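Local atomic coordinates of putative Semialdehyde dehydrogenase (Oryza sativa, PDB entry 2CVO), a protein that probably catalyses the NADPH-dependent reduction of N-acetyl-L-glutamyl 5-phosphate to its 5-semialdehyde with release of phosphate, a step of arginine biosynthesis in the chloroplast. Residues A[227-232]-A[249-254]. Sequence-based numbering, arbitrary orientation.
Sequences KGHRHV and ISFTPN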
loop_
_atom_site.group_PDB
_atom_site.type_symbol
_atom_site.label_atom_id
_atom_site.label_comp_id
_atom_site.label_asym_id
_atom_site.label_seq_id
_atom_site.Cartn_x
_atom_site.Cartn_y
_atom_site.Cartn_z
ATOM N N LYS A 227 -3.303 -24.560 11.472
ATOM C CA LYS A 227 -3.791 -25.598 12.366
ATOM C C LYS A 227 -3.400 -25.250 13.802
ATOM O O LYS A 227 -2.393 -25.736 14.327
ATOM C CB LYS A 227 -3.217 -26.965 11.988
ATOM C CG LYS A 227 -3.795 -28.094 12.829
ATOM C CD LYS A 227 -3.144 -29.432 12.531
ATOM C CE LYS A 227 -3.715 -30.511 13.434
ATOM N NZ LYS A 227 -3.141 -31.851 13.136
ATOM N N GLY A 228 -4.192 -24.389 14.428
ATOM C CA GLY A 228 -3.903 -24.007 15.793
ATOM C C GLY A 228 -4.161 -22.550 16.102
ATOM O O GLY A 228 -3.377 -21.920 16.807
ATOM N N HIS A 229 -5.249 -22.001 15.573
ATOM C CA HIS A 229 -5.585 -20.610 15.845
ATOM C C HIS A 229 -6.693 -20.599 16.896
ATOM O O HIS A 229 -7.614 -21.414 16.837
ATOM C CB HIS A 229 -6.041 -19.912 14.562
ATOM C CG HIS A 229 -6.204 -18.432 14.702
ATOM N ND1 HIS A 229 -7.287 -17.858 15.331
ATOM C CD2 HIS A 229 -5.416 -17.407 14.297
ATOM C CE1 HIS A 229 -7.161 -16.542 15.305
ATOM N NE2 HIS A 229 -6.034 -16.242 14.685
ATOM N N ARG A 230 -6.586 -19.687 17.860
ATOM C CA ARG A 230 -7.555 -19.573 18.951
ATOM C C ARG A 230 -9.012 -19.393 18.541
ATOM O O ARG A 230 -9.915 -19.678 19.326
ATOM C CB ARG A 230 -7.166 -18.422 19.880
ATOM C CG ARG A 230 -5.946 -18.692 20.745
ATOM C CD ARG A 230 -5.566 -17.440 21.527
ATOM N NE ARG A 230 -4.410 -17.644 22.395
ATOM C CZ ARG A 230 -3.821 -16.674 23.086
ATOM N NH1 ARG A 230 -4.279 -15.430 23.006
ATOM N NH2 ARG A 230 -2.777 -16.943 23.860
ATOM N N HIS A 231 -9.254 -18.914 17.327
ATOM C CA HIS A 231 -10.628 -18.718 16.881
ATOM C C HIS A 231 -11.299 -20.026 16.455
ATOM O O HIS A 231 -12.521 -20.083 16.327
ATOM C CB HIS A 231 -10.684 -17.714 15.721
ATOM C CG HIS A 231 -10.452 -16.290 16.129
ATOM N ND1 HIS A 231 -10.312 -15.900 17.443
ATOM C CD2 HIS A 231 -10.374 -15.155 15.391
ATOM C CE1 HIS A 231 -10.161 -14.589 17.499
ATOM N NE2 HIS A 231 -10.197 -14.112 16.268
ATOM N N VAL A 232 -10.510 -21.075 16.241
ATOM C CA VAL A 232 -11.072 -22.351 15.813
ATOM C C VAL A 232 -12.090 -22.918 16.808
ATOM O O VAL A 232 -13.234 -23.198 16.442
ATOM C CB VAL A 232 -9.954 -23.393 15.546
ATOM C CG1 VAL A 232 -10.562 -24.755 15.249
ATOM C CG2 VAL A 232 -9.111 -22.941 14.355
ATOM N N ILE A 249 -13.530 -28.346 11.830
ATOM C CA ILE A 249 -13.251 -27.596 10.609
ATOM C C ILE A 249 -11.778 -27.437 10.266
ATOM O O ILE A 249 -10.892 -27.749 11.060
ATOM C CB ILE A 249 -13.843 -26.161 10.697
ATOM C CG1 ILE A 249 -13.074 -25.351 11.750
ATOM C CG2 ILE A 249 -15.320 -26.217 11.067
ATOM C CD1 ILE A 249 -13.537 -23.905 11.916
ATOM N N SER A 250 -11.536 -26.947 9.058
ATOM C CA SER A 250 -10.193 -26.658 8.586
ATOM C C SER A 250 -10.196 -25.135 8.454
ATOM O O SER A 250 -10.914 -24.586 7.624
ATOM C CB SER A 250 -9.945 -27.298 7.219
ATOM O OG SER A 250 -8.659 -26.947 6.737
ATOM N N PHE A 251 -9.407 -24.458 9.277
ATOM C CA PHE A 251 -9.351 -22.999 9.260
ATOM C C PHE A 251 -7.920 -22.509 9.067
ATOM O O PHE A 251 -7.028 -22.880 9.831
ATOM C CB PHE A 251 -9.909 -22.454 10.581
ATOM C CG PHE A 251 -9.804 -20.957 10.727
ATOM C CD1 PHE A 251 -10.653 -20.110 10.022
ATOM C CD2 PHE A 251 -8.865 -20.397 11.598
ATOM C CE1 PHE A 251 -10.576 -18.718 10.187
ATOM C CE2 PHE A 251 -8.776 -19.012 11.769
ATOM C CZ PHE A 251 -9.637 -18.170 11.062
ATOM N N THR A 252 -7.706 -21.674 8.049
ATOM C CA THR A 252 -6.378 -21.130 7.775
ATOM C C THR A 252 -6.454 -19.625 7.531
ATOM O O THR A 252 -6.968 -19.174 6.502
ATOM C CB THR A 252 -5.733 -21.795 6.539
ATOM O OG1 THR A 252 -5.697 -23.214 6.724
ATOM C CG2 THR A 252 -4.303 -21.288 6.345
ATOM N N PRO A 253 -5.958 -18.823 8.484
ATOM C CA PRO A 253 -5.992 -17.367 8.320
ATOM C C PRO A 253 -4.782 -16.877 7.523
ATOM O O PRO A 253 -3.751 -17.554 7.459
ATOM C CB PRO A 253 -5.987 -16.867 9.760
ATOM C CG PRO A 253 -5.084 -17.863 10.436
ATOM C CD PRO A 253 -5.526 -19.195 9.848
ATOM N N ASN A 254 -4.917 -15.711 6.904
ATOM C CA ASN A 254 -3.834 -15.128 6.119
ATOM C C ASN A 254 -3.767 -13.635 6.408
ATOM O O ASN A 254 -4.788 -12.944 6.372
ATOM C CB ASN A 254 -4.066 -15.343 4.623
ATOM C CG ASN A 254 -4.270 -16.800 4.266
ATOM O OD1 ASN A 254 -5.319 -17.384 4.556
ATOM N ND2 ASN A 254 -3.268 -17.400 3.639
HETATM O O HOH W 1 -5.014 -24.471 9.052
HETATM O O HOH W 2 -5.973 -22.622 12.387
#
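Lys227 meets Phe251 through water, where the loop before helix 231-243 runs beside strand 250-256 of the mixed sheet in the dimerisation domain. One water accepts from Lys227 N and donates to Phe251 O at 2.7 Å, also bonding Thr252 OG1; a second accepts from Gly228 N and donates to the same Phe251 O, which two waters therefore grip. Lys227 NZ forms a salt bridge with Glu319 of the second subunit. A side chain at Gly228, with phi at 141°, would run into the carbonyl O of Lys227, which calls for glycine.

His229 carries the aromatic contact. With CG anti to the backbone N (chi1 -171°), its ring presents a face to the edge of Phe251 in a T-shaped pair. The planes stand at 71°. CE2 of Phe251 comes to 3.9 Å from CG of His229, whose CD2 also touches CG of Pro253. Ahead of the turn into the helix, ND1 of His229 accepts from His231 N, a capping bond that fixes the ring's rotation. The side chain of His229 lies about 7 Å from that of Cys170, probably the catalytic residue. An alanine here would probably leave His231 N without its cap and the Phe251 edge without its aromatic partner. Val232 closes the segment with its two methyl groups: CG1 lies 4.3 Å from CG1 of Ile249, while CG2, beside the backbone N, packs 3.8 Å from CD2 of Phe251.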